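Local coordinates for protein GMP reductase (Trypanosoma brucei brucei, PDB 6JIG) that probably catalyses the NADPH-dependent deamination of GMP to IMP, and carries a CBS-domain module that binds guanine nucleotides, at residues I49-S52 with T56-E59; I74-C79 with R399-F404; A233-K238 with I246-A251. The protein carries 1 engineered substitution. All coordinates share one frame; numbering follows the deposited sequence.

In the fold
All three contacts belong to the (beta/alpha)8 barrel, whose strands 49-51, 72-75 and 232-235 lie side by side and are entered in turn by contacts 1, 2 and 3. Contacts 1 and 2 both touch the bound GMP, the first at the ribose through S52, the second at the purine through M401 and A402; their centres are 11 Å apart, and E59 OE1 meets H76 NE2 at 2.7 Å. Contact 3 joins strand to helix, with its centre about 15 Å from that of contact 2 and about 17 Å from that of contact 1. It is tied to contact 2 by L75 O and A234 N, 3.0 Å apart.

Contact 1: residues I49-S52 with T56-E59; sequences IVAS and TVCE. With 5GP (guanosine-5'-monophosphate), chain B.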
loop_
_atom_site.group_PDB
_atom_site.type_symbol
_atom_site.label_atom_id
_atom_site.label_comp_id
_atom_site.label_asym_id
_atom_site.label_seq_id
_atom_site.Cartn_x
_atom_site.Cartn_y
_atom_site.Cartn_z
ATOM N N ILE A 49 32.010 -15.801 17.523
ATOM C CA ILE A 49 30.653 -15.285 17.698
ATOM C C ILE A 49 30.382 -15.119 19.190
ATOM O O ILE A 49 30.532 -16.077 19.958
ATOM C CB ILE A 49 29.601 -16.225 17.078
ATOM C CG1 ILE A 49 30.033 -16.719 15.694
ATOM C CG2 ILE A 49 28.243 -15.527 17.017
ATOM C CD1 ILE A 49 30.146 -15.630 14.689
ATOM N N VAL A 50 29.973 -13.918 19.588
ATOM C CA VAL A 50 29.647 -13.586 20.973
ATOM C C VAL A 50 28.196 -13.120 21.013
ATOM O O VAL A 50 27.817 -12.198 20.277
ATOM C CB VAL A 50 30.579 -12.499 21.531
ATOM C CG1 VAL A 50 30.256 -12.214 22.998
ATOM C CG2 VAL A 50 32.048 -12.906 21.377
ATOM N N ALA A 51 27.381 -13.754 21.854
ATOM C CA ALA A 51 26.008 -13.289 22.032
ATOM C C ALA A 51 25.976 -12.024 22.882
ATOM O O ALA A 51 26.630 -11.943 23.923
ATOM C CB ALA A 51 25.146 -14.374 22.683
ATOM N N SER A 52 25.186 -11.047 22.444
ATOM C CA SER A 52 25.144 -9.743 23.087
ATOM C C SER A 52 24.553 -9.814 24.491
ATOM O O SER A 52 23.553 -10.503 24.721
ATOM C CB SER A 52 24.314 -8.768 22.254
ATOM O OG SER A 52 24.278 -7.492 22.867
ATOM N N THR A 56 17.123 -9.184 25.855
ATOM C CA THR A 56 16.338 -9.945 24.893
ATOM C C THR A 56 17.195 -10.914 24.082
ATOM O O THR A 56 16.693 -11.528 23.135
ATOM C CB THR A 56 15.582 -9.002 23.949
ATOM O OG1 THR A 56 16.511 -8.118 23.314
ATOM C CG2 THR A 56 14.565 -8.173 24.718
ATOM N N VAL A 57 18.470 -11.074 24.426
ATOM C CA VAL A 57 19.345 -11.949 23.650
ATOM C C VAL A 57 19.969 -13.034 24.523
ATOM O O VAL A 57 19.829 -14.226 24.230
ATOM C CB VAL A 57 20.433 -11.136 22.915
ATOM C CG1 VAL A 57 21.400 -12.073 22.235
ATOM C CG2 VAL A 57 19.803 -10.191 21.874
ATOM N N CYS A 58 20.651 -12.654 25.604
ATOM C CA CYS A 58 21.506 -13.614 26.313
ATOM C C CYS A 58 21.146 -13.747 27.794
ATOM O O CYS A 58 21.573 -12.938 28.625
ATOM C CB CYS A 58 22.978 -13.241 26.160
ATOM S SG CYS A 58 24.087 -14.570 26.818
ATOM N N GLU A 59 20.405 -14.803 28.130
ATOM C CA GLU A 59 20.403 -15.283 29.511
ATOM C C GLU A 59 20.960 -16.706 29.496
ATOM O O GLU A 59 21.744 -17.039 28.600
ATOM C CB GLU A 59 19.006 -15.152 30.128
ATOM C CG GLU A 59 18.650 -13.644 30.282
ATOM C CD GLU A 59 17.360 -13.343 31.035
ATOM O OE1 GLU A 59 17.194 -12.175 31.443
ATOM O OE2 GLU A 59 16.510 -14.241 31.201
HETATM P P 5GP B . 22.845 -5.541 16.897
HETATM O O1P 5GP B . 22.878 -4.595 15.709
HETATM O O2P 5GP B . 21.449 -5.797 17.429
HETATM O O3P 5GP B . 23.679 -6.786 16.723
HETATM O "O5'" 5GP B . 23.646 -4.705 17.996
HETATM C "C5'" 5GP B . 23.657 -5.050 19.372
HETATM C "C4'" 5GP B . 24.509 -4.078 20.162
HETATM O "O4'" 5GP B . 23.822 -2.809 20.269
HETATM C "C3'" 5GP B . 24.785 -4.446 21.614
HETATM O "O3'" 5GP B . 25.799 -5.433 21.762
HETATM C "C2'" 5GP B . 25.121 -3.087 22.254
HETATM O "O2'" 5GP B . 26.479 -2.720 22.048
HETATM C "C1'" 5GP B . 24.274 -2.122 21.420
HETATM N N9 5GP B . 23.097 -1.633 22.147
HETATM C C8 5GP B . 22.144 -2.363 22.747
HETATM N N7 5GP B . 21.230 -1.506 23.273
HETATM C C5 5GP B . 21.626 -0.246 22.966
HETATM C C6 5GP B . 21.108 1.017 23.215
HETATM O O6 5GP B . 20.035 1.127 23.843
HETATM N N1 5GP B . 21.767 2.100 22.774
HETATM C C2 5GP B . 22.918 1.991 22.093
HETATM N N2 5GP B . 23.557 3.099 21.657
HETATM N N3 5GP B . 23.445 0.773 21.820
HETATM C C4 5GP B . 22.807 -0.338 22.255
#
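A51 and S52, at the end of the first barrel strand, pack against V57 and C58 of the loop that follows. The apolar part is loose and small: A51 CB lies 4.3 Å from C58 CB and 4.4 Å from V57 CG1. Alanine suits the spot because its single side-chain carbon points at the returning loop and also touches M62 and M66 of helix 60-68, the helix into which the loop leads.

The nearer approaches are to backbone. The carbonyl oxygen of S52 is met by C58 CB at 3.1 Å and by V57 CG1 at 3.6 Å, so carbon rather than a polar side chain borders it on this side. V57 sends CG1 there because that branch is anti to its backbone N (chi1 174°). Here the chain makes the first strand-to-helix turn of a TIM barrel, at the end of the strands where such folds keep their active sites, and E59 occupies the N-cap position before helix 60-68.

Polar contact is with the ligand. S52 turns OG anti to its own N (chi1 -179°), and that hydroxyl donates to O3' of the GMP ribose over 2.8 Å. Serine offers a short, small donor for a sugar hydroxyl; D351 and G374, also GMP-binding residues, lie close by.

Contact 2: residues I74-C79 with R399-F404; sequences ILHRFC and RGMAGF. With 5GP (guanosine-5'-monophosphate), chain B.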
loop_
_atom_site.group_PDB
_atom_site.type_symbol
_atom_site.label_atom_id
_atom_site.label_comp_id
_atom_site.label_asym_id
_atom_site.label_seq_id
_atom_site.Cartn_x
_atom_site.Cartn_y
_atom_site.Cartn_z
ATOM N N ILE A 74 27.547 -13.309 26.753
ATOM C CA ILE A 74 27.795 -12.379 27.853
ATOM C C ILE A 74 26.462 -12.125 28.554
ATOM O O ILE A 74 25.551 -11.511 27.981
ATOM C CB ILE A 74 28.416 -11.058 27.379
ATOM C CG1 ILE A 74 29.672 -11.285 26.540
ATOM C CG2 ILE A 74 28.727 -10.158 28.581
ATOM C CD1 ILE A 74 30.769 -12.119 27.235
ATOM N N LEU A 75 26.353 -12.587 29.797
ATOM C CA LEU A 75 25.132 -12.404 30.581
ATOM C C LEU A 75 24.893 -10.933 30.901
ATOM O O LEU A 75 25.779 -10.245 31.421
ATOM C CB LEU A 75 25.226 -13.201 31.883
ATOM C CG LEU A 75 25.321 -14.717 31.715
ATOM C CD1 LEU A 75 25.592 -15.393 33.074
ATOM C CD2 LEU A 75 24.067 -15.291 31.071
ATOM N N HIS A 76 23.678 -10.457 30.627
ATOM C CA HIS A 76 23.374 -9.049 30.818
ATOM C C HIS A 76 23.209 -8.739 32.309
ATOM O O HIS A 76 22.998 -9.637 33.137
ATOM C CB HIS A 76 22.113 -8.668 30.038
ATOM C CG HIS A 76 20.850 -9.171 30.658
ATOM N ND1 HIS A 76 20.163 -8.460 31.620
ATOM C CD2 HIS A 76 20.144 -10.306 30.451
ATOM C CE1 HIS A 76 19.095 -9.146 31.989
ATOM N NE2 HIS A 76 19.061 -10.271 31.297
ATOM N N ARG A 77 23.326 -7.451 32.645
ATOM C CA ARG A 77 23.327 -6.981 34.026
ATOM C C ARG A 77 22.049 -6.243 34.410
ATOM O O ARG A 77 21.994 -5.626 35.480
ATOM C CB ARG A 77 24.538 -6.078 34.268
ATOM C CG ARG A 77 24.439 -4.699 33.581
ATOM C CD ARG A 77 25.694 -3.877 33.807
ATOM N NE ARG A 77 25.842 -2.793 32.829
ATOM C CZ ARG A 77 25.611 -1.514 33.101
ATOM N NH1 ARG A 77 25.217 -1.157 34.317
ATOM N NH2 ARG A 77 25.779 -0.589 32.162
ATOM N N PHE A 78 21.019 -6.295 33.576
ATOM C CA PHE A 78 19.747 -5.657 33.907
ATOM C C PHE A 78 18.890 -6.622 34.724
ATOM O O PHE A 78 17.786 -7.017 34.365
ATOM C CB PHE A 78 19.043 -5.192 32.640
ATOM C CG PHE A 78 19.589 -3.893 32.097
ATOM C CD1 PHE A 78 20.894 -3.516 32.358
ATOM C CD2 PHE A 78 18.794 -3.042 31.334
ATOM C CE1 PHE A 78 21.414 -2.334 31.873
ATOM C CE2 PHE A 78 19.309 -1.850 30.843
ATOM C CZ PHE A 78 20.622 -1.495 31.116
ATOM N N CYS A 79 19.473 -7.028 35.838
ATOM C CA CYS A 79 18.879 -7.935 36.802
ATOM C C CYS A 79 19.570 -7.678 38.131
ATOM O O CYS A 79 20.585 -6.981 38.202
ATOM C CB CYS A 79 19.028 -9.393 36.371
ATOM S SG CYS A 79 20.681 -9.750 35.748
ATOM N N ARG A 399 14.898 -5.152 22.255
ATOM C CA ARG A 399 14.811 -3.798 22.779
ATOM C C ARG A 399 16.183 -3.303 23.213
ATOM O O ARG A 399 17.024 -4.071 23.696
ATOM C CB ARG A 399 13.816 -3.714 23.945
ATOM C CG ARG A 399 14.266 -4.414 25.212
ATOM C CD ARG A 399 13.106 -4.560 26.167
ATOM N NE ARG A 399 13.505 -5.200 27.415
ATOM C CZ ARG A 399 12.643 -5.613 28.338
ATOM N NH1 ARG A 399 11.340 -5.445 28.138
ATOM N NH2 ARG A 399 13.078 -6.190 29.453
ATOM N N GLY A 400 16.392 -2.000 23.038
ATOM C CA GLY A 400 17.648 -1.398 23.437
ATOM C C GLY A 400 17.787 -1.330 24.945
ATOM O O GLY A 400 16.813 -1.151 25.676
ATOM N N MET A 401 19.030 -1.487 25.409
ATOM C CA MET A 401 19.340 -1.410 26.832
ATOM C C MET A 401 19.378 0.024 27.353
ATOM O O MET A 401 19.434 0.223 28.572
ATOM C CB MET A 401 20.673 -2.114 27.112
ATOM C CG MET A 401 20.648 -3.614 26.775
ATOM S SD MET A 401 19.590 -4.576 27.904
ATOM C CE MET A 401 20.778 -4.979 29.198
ATOM N N ALA A 402 19.344 1.022 26.466
ATOM C CA ALA A 402 19.159 2.415 26.857
ATOM C C ALA A 402 17.745 2.909 26.565
ATOM O O ALA A 402 17.492 4.114 26.647
ATOM C CB ALA A 402 20.191 3.308 26.159
ATOM N N GLY A 403 16.821 2.003 26.218
ATOM C CA GLY A 403 15.440 2.363 25.974
ATOM C C GLY A 403 14.575 2.237 27.224
ATOM O O GLY A 403 15.020 1.819 28.295
ATOM N N PHE A 404 13.301 2.610 27.066
ATOM C CA PHE A 404 12.391 2.614 28.210
ATOM C C PHE A 404 12.078 1.197 28.686
ATOM O O PHE A 404 12.063 0.934 29.894
ATOM C CB PHE A 404 11.100 3.358 27.856
ATOM C CG PHE A 404 11.196 4.848 28.015
ATOM C CD1 PHE A 404 11.794 5.403 29.136
ATOM C CD2 PHE A 404 10.688 5.696 27.041
ATOM C CE1 PHE A 404 11.883 6.779 29.283
ATOM C CE2 PHE A 404 10.773 7.073 27.183
ATOM C CZ PHE A 404 11.370 7.613 28.306
HETATM P P 5GP B . 22.845 -5.541 16.897
HETATM O O1P 5GP B . 22.878 -4.595 15.709
HETATM O O2P 5GP B . 21.449 -5.797 17.429
HETATM O O3P 5GP B . 23.679 -6.786 16.723
HETATM O "O5'" 5GP B . 23.646 -4.705 17.996
HETATM C "C5'" 5GP B . 23.657 -5.050 19.372
HETATM C "C4'" 5GP B . 24.509 -4.078 20.162
HETATM O "O4'" 5GP B . 23.822 -2.809 20.269
HETATM C "C3'" 5GP B . 24.785 -4.446 21.614
HETATM O "O3'" 5GP B . 25.799 -5.433 21.762
HETATM C "C2'" 5GP B . 25.121 -3.087 22.254
HETATM O "O2'" 5GP B . 26.479 -2.720 22.048
HETATM C "C1'" 5GP B . 24.274 -2.122 21.420
HETATM N N9 5GP B . 23.097 -1.633 22.147
HETATM C C8 5GP B . 22.144 -2.363 22.747
HETATM N N7 5GP B . 21.230 -1.506 23.273
HETATM C C5 5GP B . 21.626 -0.246 22.966
HETATM C C6 5GP B . 21.108 1.017 23.215
HETATM O O6 5GP B . 20.035 1.127 23.843
HETATM N N1 5GP B . 21.767 2.100 22.774
HETATM C C2 5GP B . 22.918 1.991 22.093
HETATM N N2 5GP B . 23.557 3.099 21.657
HETATM N N3 5GP B . 23.445 0.773 21.820
HETATM C C4 5GP B . 22.807 -0.338 22.255
#
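The S-methyl of M401 sits over one face of the F78 ring, displaced slightly toward the CG end. Its CE is 3.4 Å from the ring centroid and 15° off the normal, a CH-pi contact. M401 SD follows over the same face at 4.2 Å from the centroid of the F78 ring, which makes the pair a Met-aromatic contact as well. Bends at both chi2 and chi3 fold the thioether back so that sulfur and methyl lie against the ring together. The two side chains lie head to tail, and the far edge of the ring reaches the methionine backbone, F78 CE2 lying 3.1 Å from M401 O. Methionine suits this place, being flexible and polarisable enough to follow a flat aromatic surface.

H76 adds a lesser touch, H76 CB lying 4.0 Å from M401 CE. The imidazole holds the loop instead: ND1 accepts from the backbone N of F78 at 3.0 Å, with a bent N-H...N angle of 139° and the donor tilted somewhat from the ring plane, while NE2 is bonded to E59. F78 itself is the centre of an inverse gamma turn.

These loops border the nucleotide pocket of the barrel, one leaving strand 72-75 and the other preceding helix 404-414. Residues G400 to G403 form a type I beta turn whose amides read the purine. M401 N donates to N7 of GMP along a nearly straight bond (165°). A402 N donates to O6 of GMP at 2.7 Å. G400, without a side chain, lets the backbone pass close to the base, its CA 3.5 Å from O6 of GMP.

Contact 3: residues A233-K238 with I246-A251; sequences AAVGVK and IRLVEA
L248 supplies the largest share of the buried surface, reaching from its helix down onto A233 and V235 of the neighbouring strand. With CG opposite the carbonyl carbon (chi1 -72°), the side chain extends off the helix and brings both methyls, CD1 and CD2, onto the strand. CD1 does most of the work: it settles between the two strand residues, 3.6 Å from A233 CB and 3.6 Å from V235 CG1. The other methyl, L248 CD2, lies 3.8 Å from A233 CB, so the alanine is straddled by the two tips of the leucine. A branched, wholly apolar residue suits a buried place where one side chain must cover two.

A233 is the strand residue that gives up most surface. Its methyl points toward the helix, and its small size lets the leucine come down close to the strand; the CA atoms of A233 and L248 are the nearest pair across the segments, at 7.2 Å. V235, two residues on and hence on the same side of the strand, presents its CG1 branch, which lies beside the backbone N, and runs alongside L248 with its tip pointing the other way. A234, between them, directs its CB away from the helix; its carbonyl oxygen is 4.0 Å from L248 CD1.

The short strand and helix segments run antiparallel, at 169°, with their axes 9.7 Å apart, as expected when a chain climbs a barrel strand and returns along an outer helix. This is the first half of the beta-alpha-beta unit formed by strand 232-235, helix 239-251 and strand 255-259. L248 also touches L256 of that next strand and Q84 of helix 81-93, while A233 and V235 pair through their backbones with strand 255-259 and A234 with L75 of strand 72-75.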
loop_
_atom_site.group_PDB
_atom_site.type_symbol
_atom_site.label_atom_id
_atom_site.label_comp_id
_atom_site.label_asym_id
_atom_site.label_seq_id
_atom_site.Cartn_x
_atom_site.Cartn_y
_atom_site.Cartn_z
ATOM N N ALA A 233 30.083 -12.171 31.828
ATOM C CA ALA A 233 29.044 -11.384 32.469
ATOM C C ALA A 233 29.408 -9.909 32.413
ATOM O O ALA A 233 30.581 -9.549 32.575
ATOM C CB ALA A 233 28.841 -11.833 33.925
ATOM N N ALA A 234 28.396 -9.063 32.170
ATOM C CA ALA A 234 28.565 -7.622 32.090
ATOM C C ALA A 234 28.398 -6.983 33.463
ATOM O O ALA A 234 27.616 -7.454 34.292
ATOM C CB ALA A 234 27.550 -7.003 31.126
ATOM N N VAL A 235 29.159 -5.911 33.687
ATOM C CA VAL A 235 29.031 -5.020 34.837
ATOM C C VAL A 235 29.100 -3.581 34.348
ATOM O O VAL A 235 29.619 -3.289 33.270
ATOM C CB VAL A 235 30.134 -5.245 35.891
ATOM C CG1 VAL A 235 30.121 -6.682 36.379
ATOM C CG2 VAL A 235 31.504 -4.845 35.322
ATOM N N GLY A 236 28.592 -2.676 35.176
ATOM C CA GLY A 236 28.680 -1.249 34.940
ATOM C C GLY A 236 29.890 -0.636 35.610
ATOM O O GLY A 236 30.902 -1.303 35.852
ATOM N N VAL A 237 29.791 0.657 35.924
ATOM C CA VAL A 237 30.963 1.391 36.388
ATOM C C VAL A 237 30.658 2.098 37.703
ATOM O O VAL A 237 31.448 2.933 38.158
ATOM C CB VAL A 237 31.445 2.410 35.338
ATOM C CG1 VAL A 237 31.859 1.691 34.053
ATOM C CG2 VAL A 237 30.362 3.452 35.066
ATOM N N LYS A 238 29.509 1.790 38.300
ATOM C CA LYS A 238 29.109 2.427 39.545
ATOM C C LYS A 238 29.764 1.716 40.732
ATOM O O LYS A 238 30.334 0.626 40.606
ATOM C CB LYS A 238 27.588 2.431 39.681
ATOM C CG LYS A 238 26.870 3.424 38.766
ATOM N N ILE A 246 32.559 -8.877 41.922
ATOM C CA ILE A 246 33.143 -9.852 42.843
ATOM C C ILE A 246 32.278 -11.101 42.899
ATOM O O ILE A 246 32.774 -12.228 42.792
ATOM C CB ILE A 246 33.323 -9.228 44.239
ATOM C CG1 ILE A 246 34.547 -8.315 44.263
ATOM C CG2 ILE A 246 33.467 -10.332 45.302
ATOM C CD1 ILE A 246 34.431 -7.155 45.261
ATOM N N ARG A 247 30.966 -10.914 43.041
ATOM C CA ARG A 247 30.059 -12.052 43.161
ATOM C C ARG A 247 29.932 -12.834 41.856
ATOM O O ARG A 247 29.776 -14.063 41.886
ATOM C CB ARG A 247 28.704 -11.556 43.661
ATOM C CG ARG A 247 28.811 -10.996 45.102
ATOM C CD ARG A 247 27.549 -10.312 45.591
ATOM N NE ARG A 247 26.390 -11.188 45.499
ATOM C CZ ARG A 247 25.144 -10.805 45.764
ATOM N NH1 ARG A 247 24.905 -9.559 46.155
ATOM N NH2 ARG A 247 24.137 -11.664 45.633
ATOM N N LEU A 248 30.006 -12.157 40.704
ATOM C CA LEU A 248 30.004 -12.876 39.432
ATOM C C LEU A 248 31.227 -13.773 39.302
ATOM O O LEU A 248 31.121 -14.917 38.840
ATOM C CB LEU A 248 29.962 -11.886 38.266
ATOM C CG LEU A 248 28.639 -11.158 38.033
ATOM C CD1 LEU A 248 28.838 -9.987 37.073
ATOM C CD2 LEU A 248 27.601 -12.132 37.486
ATOM N N VAL A 249 32.402 -13.262 39.676
ATOM C CA VAL A 249 33.610 -14.077 39.597
ATOM C C VAL A 249 33.501 -15.277 40.532
ATOM O O VAL A 249 33.850 -16.404 40.160
ATOM C CB VAL A 249 34.855 -13.219 39.890
ATOM C CG1 VAL A 249 36.106 -14.085 39.968
ATOM C CG2 VAL A 249 35.039 -12.174 38.784
ATOM N N GLU A 250 32.966 -15.061 41.740
ATOM C CA GLU A 250 32.732 -16.171 42.666
ATOM C C GLU A 250 31.778 -17.199 42.082
ATOM O O GLU A 250 31.917 -18.400 42.346
ATOM C CB GLU A 250 32.177 -15.645 43.986
ATOM C CG GLU A 250 33.230 -15.026 44.870
ATOM C CD GLU A 250 32.639 -14.253 46.029
ATOM O OE1 GLU A 250 31.394 -14.280 46.209
ATOM O OE2 GLU A 250 33.434 -13.617 46.759
ATOM N N ALA A 251 30.802 -16.753 41.288
ATOM C CA ALA A 251 29.852 -17.672 40.682
ATOM C C ALA A 251 30.440 -18.425 39.499
ATOM O O ALA A 251 29.846 -19.416 39.063
ATOM C CB ALA A 251 28.588 -16.924 40.248
#